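Local coordinates for protein fructosyl amine:oxygen oxidoreductase (Neosartorya fumigata, PDB 4WCT) that probably uses its FAD cofactor to oxidise fructosyl amines (Amadori products) with molecular oxygen, thereby removing the sugar from glycated amines, at residues 92-97 / 410-415; 45-50 / 399-404. All blocks are in the same frame, centred on the assembly; numbering follows the deposited sequence.

Contact 1. Residues 92-97 / 410-415; sequences STFTRA and KEVKDI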
loop_
_atom_site.group_PDB
_atom_site.type_symbol
_atom_site.label_atom_id
_atom_site.label_comp_id
_atom_site.label_asym_id
_atom_site.label_seq_id
_atom_site.Cartn_x
_atom_site.Cartn_y
_atom_site.Cartn_z
ATOM N N SER A 92 -2.741 0.457 15.309
ATOM C CA SER A 92 -2.790 1.812 15.846
ATOM C C SER A 92 -1.422 2.257 16.329
ATOM O O SER A 92 -1.086 3.439 16.238
ATOM C CB SER A 92 -3.770 1.903 17.008
ATOM O OG SER A 92 -5.100 1.881 16.544
ATOM N N THR A 93 -0.614 1.305 16.798
ATOM C CA THR A 93 0.791 1.610 17.134
ATOM C C THR A 93 1.592 2.044 15.903
ATOM O O THR A 93 2.277 3.091 15.920
ATOM C CB THR A 93 1.465 0.408 17.791
ATOM O OG1 THR A 93 0.759 0.056 18.986
ATOM C CG2 THR A 93 2.924 0.702 18.081
ATOM N N PHE A 94 1.414 1.316 14.803
ATOM C CA PHE A 94 2.040 1.708 13.527
ATOM C C PHE A 94 1.563 3.087 13.077
ATOM O O PHE A 94 2.379 3.956 12.762
ATOM C CB PHE A 94 1.765 0.686 12.436
ATOM C CG PHE A 94 2.586 -0.568 12.560
ATOM C CD1 PHE A 94 3.948 -0.546 12.302
ATOM C CD2 PHE A 94 1.985 -1.781 12.782
ATOM C CE1 PHE A 94 4.695 -1.705 12.309
ATOM C CE2 PHE A 94 2.740 -2.934 12.893
ATOM C CZ PHE A 94 4.088 -2.917 12.582
ATOM N N THR A 95 0.255 3.299 13.031
ATOM C CA THR A 95 -0.273 4.592 12.506
ATOM C C THR A 95 -0.044 5.785 13.426
ATOM O O THR A 95 0.091 6.904 12.967
ATOM C CB THR A 95 -1.748 4.533 12.087
ATOM O OG1 THR A 95 -2.600 4.130 13.167
ATOM C CG2 THR A 95 -1.914 3.538 10.928
ATOM N N ARG A 96 0.031 5.537 14.722
ATOM C CA ARG A 96 0.364 6.597 15.658
ATOM C C ARG A 96 1.728 7.157 15.339
ATOM O O ARG A 96 1.924 8.390 15.280
ATOM C CB ARG A 96 0.345 6.059 17.095
ATOM C CG ARG A 96 0.407 7.145 18.150
ATOM C CD ARG A 96 0.461 6.576 19.557
ATOM N NE ARG A 96 -0.706 5.744 19.832
ATOM C CZ ARG A 96 -0.666 4.421 19.984
ATOM N NH1 ARG A 96 0.485 3.783 20.132
ATOM N NH2 ARG A 96 -1.790 3.765 20.187
ATOM N N ALA A 97 2.694 6.259 15.213
ATOM C CA ALA A 97 4.056 6.652 14.869
ATOM C C ALA A 97 4.096 7.338 13.505
ATOM O O ALA A 97 4.814 8.331 13.294
ATOM C CB ALA A 97 4.974 5.436 14.857
ATOM N N LYS A 410 7.182 -4.669 21.657
ATOM C CA LYS A 410 6.279 -5.742 22.015
ATOM C C LYS A 410 4.856 -5.554 21.534
ATOM O O LYS A 410 4.165 -6.517 21.314
ATOM C CB LYS A 410 6.284 -5.998 23.531
ATOM C CG LYS A 410 5.698 -4.876 24.360
ATOM C CD LYS A 410 6.034 -5.069 25.842
ATOM C CE LYS A 410 5.199 -4.172 26.742
ATOM N NZ LYS A 410 5.747 -2.791 26.743
ATOM N N GLU A 411 4.420 -4.313 21.350
ATOM C CA GLU A 411 3.061 -4.042 20.953
ATOM C C GLU A 411 2.806 -4.452 19.491
ATOM O O GLU A 411 1.642 -4.540 19.049
ATOM C CB GLU A 411 2.760 -2.550 21.132
ATOM C CG GLU A 411 2.747 -2.082 22.584
ATOM C CD GLU A 411 4.117 -1.809 23.175
ATOM O OE1 GLU A 411 5.149 -1.814 22.447
ATOM O OE2 GLU A 411 4.176 -1.648 24.413
ATOM N N VAL A 412 3.873 -4.713 18.737
ATOM C CA VAL A 412 3.693 -5.139 17.335
ATOM C C VAL A 412 4.368 -6.458 16.977
ATOM O O VAL A 412 3.937 -7.117 16.034
ATOM C CB VAL A 412 4.080 -4.071 16.283
ATOM C CG1 VAL A 412 3.456 -2.726 16.588
ATOM C CG2 VAL A 412 5.571 -3.941 16.102
ATOM N N LYS A 413 5.426 -6.844 17.706
ATOM C CA LYS A 413 6.309 -7.906 17.247
ATOM C C LYS A 413 5.571 -9.240 17.019
ATOM O O LYS A 413 5.755 -9.930 16.019
ATOM C CB LYS A 413 7.411 -8.102 18.291
ATOM C CG LYS A 413 8.363 -9.249 18.012
ATOM C CD LYS A 413 9.363 -9.407 19.163
ATOM C CE LYS A 413 10.536 -10.291 18.759
ATOM N NZ LYS A 413 10.096 -11.629 18.277
ATOM N N ASP A 414 4.670 -9.570 17.909
ATOM C CA ASP A 414 3.981 -10.862 17.840
ATOM C C ASP A 414 2.795 -10.883 16.868
ATOM O O ASP A 414 2.395 -11.929 16.384
ATOM C CB ASP A 414 3.558 -11.273 19.238
ATOM C CG ASP A 414 4.747 -11.625 20.121
ATOM O OD1 ASP A 414 5.642 -12.344 19.648
ATOM O OD2 ASP A 414 4.774 -11.180 21.285
ATOM N N ILE A 415 2.339 -9.703 16.477
ATOM C CA ILE A 415 1.300 -9.566 15.471
ATOM C C ILE A 415 1.889 -9.700 14.071
ATOM O O ILE A 415 1.246 -10.241 13.191
ATOM C CB ILE A 415 0.585 -8.214 15.638
ATOM C CG1 ILE A 415 -0.145 -8.137 16.989
ATOM C CG2 ILE A 415 -0.409 -7.975 14.518
ATOM C CD1 ILE A 415 -1.078 -9.291 17.251
#

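Contact 2. Residues 45-50 / 399-404; sequences ARRGYK and FIADAL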
loop_
_atom_site.group_PDB
_atom_site.type_symbol
_atom_site.label_atom_id
_atom_site.label_comp_id
_atom_site.label_asym_id
_atom_site.label_seq_id
_atom_site.Cartn_x
_atom_site.Cartn_y
_atom_site.Cartn_z
ATOM N N ALA A 45 20.561 4.279 7.252
ATOM C CA ALA A 45 21.541 5.373 7.123
ATOM C C ALA A 45 21.558 6.304 8.324
ATOM O O ALA A 45 22.636 6.665 8.850
ATOM C CB ALA A 45 21.327 6.150 5.847
ATOM N N ARG A 46 20.388 6.681 8.804
ATOM C CA ARG A 46 20.304 7.557 9.971
ATOM C C ARG A 46 20.884 6.895 11.212
ATOM O O ARG A 46 21.385 7.590 12.096
ATOM C CB ARG A 46 18.861 7.977 10.241
ATOM C CG ARG A 46 18.343 8.968 9.211
ATOM C CD ARG A 46 16.881 9.302 9.453
ATOM N NE ARG A 46 16.435 10.433 8.666
ATOM C CZ ARG A 46 15.161 10.789 8.565
ATOM N NH1 ARG A 46 14.239 10.076 9.185
ATOM N NH2 ARG A 46 14.818 11.848 7.846
ATOM N N ARG A 47 20.756 5.578 11.312
ATOM C CA ARG A 47 21.272 4.826 12.448
ATOM C C ARG A 47 22.775 4.566 12.346
ATOM O O ARG A 47 23.345 3.943 13.249
ATOM C CB ARG A 47 20.527 3.499 12.599
ATOM C CG ARG A 47 19.139 3.699 13.168
ATOM C CD ARG A 47 18.362 2.408 13.300
ATOM N NE ARG A 47 16.978 2.716 13.551
ATOM C CZ ARG A 47 16.144 1.942 14.246
ATOM N NH1 ARG A 47 16.526 0.753 14.713
ATOM N NH2 ARG A 47 14.875 2.308 14.350
ATOM N N GLY A 48 23.378 4.966 11.238
ATOM C CA GLY A 48 24.837 4.918 11.073
ATOM C C GLY A 48 25.361 3.659 10.393
ATOM O O GLY A 48 26.552 3.311 10.527
ATOM N N TYR A 49 24.469 2.904 9.745
ATOM C CA TYR A 49 24.890 1.771 8.950
ATOM C C TYR A 49 25.531 2.257 7.679
ATOM O O TYR A 49 24.892 2.921 6.862
ATOM C CB TYR A 49 23.720 0.828 8.628
ATOM C CG TYR A 49 23.195 0.059 9.803
ATOM C CD1 TYR A 49 22.301 0.624 10.690
ATOM C CD2 TYR A 49 23.658 -1.218 10.081
ATOM C CE1 TYR A 49 21.774 -0.107 11.734
ATOM C CE2 TYR A 49 23.146 -1.943 11.121
ATOM C CZ TYR A 49 22.257 -1.370 11.979
ATOM O OH TYR A 49 21.826 -2.102 13.047
ATOM N N LYS A 50 26.822 1.976 7.531
ATOM C CA LYS A 50 27.650 2.588 6.512
ATOM C C LYS A 50 27.698 1.808 5.217
ATOM O O LYS A 50 28.112 2.342 4.202
ATOM C CB LYS A 50 29.096 2.715 7.025
ATOM C CG LYS A 50 29.253 3.670 8.192
ATOM C CD LYS A 50 28.845 5.081 7.816
ATOM C CE LYS A 50 29.446 6.098 8.781
ATOM N NZ LYS A 50 29.430 7.469 8.200
ATOM N N PHE A 399 10.657 0.506 12.277
ATOM C CA PHE A 399 10.199 -0.803 12.736
ATOM C C PHE A 399 10.987 -1.928 12.093
ATOM O O PHE A 399 11.402 -2.890 12.783
ATOM C CB PHE A 399 8.707 -0.988 12.467
ATOM C CG PHE A 399 7.853 -0.116 13.290
ATOM C CD1 PHE A 399 7.620 -0.412 14.630
ATOM C CD2 PHE A 399 7.268 1.014 12.740
ATOM C CE1 PHE A 399 6.819 0.417 15.411
ATOM C CE2 PHE A 399 6.472 1.838 13.515
ATOM C CZ PHE A 399 6.200 1.515 14.833
ATOM N N ILE A 400 11.254 -1.811 10.784
ATOM C CA ILE A 400 12.043 -2.835 10.091
ATOM C C ILE A 400 13.502 -2.886 10.622
ATOM O O ILE A 400 14.029 -3.976 10.909
ATOM C CB ILE A 400 12.021 -2.602 8.569
ATOM C CG1 ILE A 400 10.598 -2.840 8.004
ATOM C CG2 ILE A 400 13.033 -3.509 7.864
ATOM C CD1 ILE A 400 10.324 -2.183 6.679
ATOM N N ALA A 401 14.129 -1.729 10.801
ATOM C CA ALA A 401 15.473 -1.674 11.408
ATOM C C ALA A 401 15.479 -2.250 12.839
ATOM O O ALA A 401 16.440 -2.954 13.248
ATOM C CB ALA A 401 16.012 -0.262 11.384
ATOM N N ASP A 402 14.414 -1.992 13.593
ATOM C CA ASP A 402 14.287 -2.523 14.943
ATOM C C ASP A 402 14.229 -4.054 14.914
ATOM O O ASP A 402 14.848 -4.739 15.722
ATOM C CB ASP A 402 13.014 -2.011 15.643
ATOM C CG ASP A 402 13.123 -0.585 16.177
ATOM O OD1 ASP A 402 14.229 0.040 16.162
ATOM O OD2 ASP A 402 12.064 -0.064 16.597
ATOM N N ALA A 403 13.466 -4.602 13.983
ATOM C CA ALA A 403 13.410 -6.047 13.818
ATOM C C ALA A 403 14.782 -6.630 13.410
ATOM O O ALA A 403 15.188 -7.683 13.903
ATOM C CB ALA A 403 12.353 -6.389 12.786
ATOM N N LEU A 404 15.518 -5.927 12.549
ATOM C CA LEU A 404 16.873 -6.328 12.183
ATOM C C LEU A 404 17.769 -6.380 13.426
ATOM O O LEU A 404 18.575 -7.312 13.587
ATOM C CB LEU A 404 17.484 -5.353 11.181
ATOM C CG LEU A 404 18.828 -5.738 10.559
ATOM C CD1 LEU A 404 18.699 -6.881 9.557
ATOM C CD2 LEU A 404 19.499 -4.537 9.913
#

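Contact 1. Residues 92-97 / 410-415
Thr93 turns its two branches to different partners on the 410-415 segment. The methyl CG2 lies anti to the backbone N and meets Val412 CG1 at 3.8 Å, while the hydroxyl OG1 is anti to the carbonyl carbon (chi1 -59°) and comes within 3.9 Å of Glu411 CB, a van der Waals approach. That hydroxyl is hydrogen-bonded to the carbonyl oxygen of Ala89, one turn back in helix 86-102, which is how a threonine can present a methyl to a buried contact without leaving its polar atom wanting.

Phe94, next along, supplies a flat apolar surface. Val412 CG1 sits over one ring face, 4.1 Å from the ring centroid and 23° off the normal: a CH-pi contact shifted toward the rim. Both methyls of Val412 lie on the same side of the ring: CG1 3.8 Å from Phe94 CE2, and CG2 further out past the rim, 4.0 Å from Phe94 CZ. This is plain helix packing in an FAD-dependent oxidoreductase: the short helix 410-413 rests on helix 86-102, and the Phe94 side chain lies about 10 Å from the bound FAD. Edge-to-face rings of Phe368 and Phe399 also pack against Phe94. At the more exposed border, Glu411 offers only its CB to Thr93; its chain bends at chi2 (81°), and OE2 forms a salt bridge with Lys410 NZ at 3.0 Å, while OE1 is hydrogen-bonded to Gln409 NE2.

Contact 2. Residues 45-50 / 399-404
The backbones stay well apart, 8.8 Å between the CA atoms of Arg47 and Ala401 at their nearest, and the chain after helix 35-46 turns away through a Schellman motif in which Gly48 takes a positive phi of 94°. Without a side chain, Gly48 escapes the clash with the preceding carbonyl oxygen that a CB would suffer there. Arg47 suits the wide gap because it is long: its chain runs extended from CG to NE, with chi2 at 179°, and carries the guanidinium to helix 393-404.

There the group is held in two ways. Ala401 CB lies against one face, 3.5 Å from Arg47 NH1, its small methyl letting the flat group come close to the helix. At the guanidinium edge, NH1 and NH2 converge on a single oxygen, Asp402 OD1, at 2.8 and 3.0 Å respectively. The oxygen lies nearly in the guanidinium plane, but the carboxylate is turned 48° against it; NH1 arrives on the anti side and NH2 from above the carboxylate plane. Because two N-H groups share one oxygen, neither bond is straight, and charge attraction probably contributes much of the hold. Arg47 NH1 has a second acidic partner in Glu405, whose other oxygen accepts Tyr49 OH. The ion pair thus joins the chain near the end of helix 35-46, which follows strand 28-31 and a glycine-rich turn, to helix 393-404, consistent with a Rossmann-type FAD-binding fold.

In the fold
From the N terminus, the chain passes through strand 28-31 and helix 35-46 and leaves the first half of contact 2 at 45-50, then that of contact 1 on helix 86-102. Most of both sheets follows before the chain returns along strand 379-383 to helix 393-404, where contact 2 closes a loop of 348 residues; helix 410-413 comes next and closes contact 1 over 312. The loops cross, since their segments alternate. Helix 393-404 bridges the two contacts, since Phe399 also packs on Ala97, so that helices 35-46, 393-404, 86-102 and 410-413 form a continuous chain of packing, tying C-terminal helices to the nucleotide-binding part of the fold.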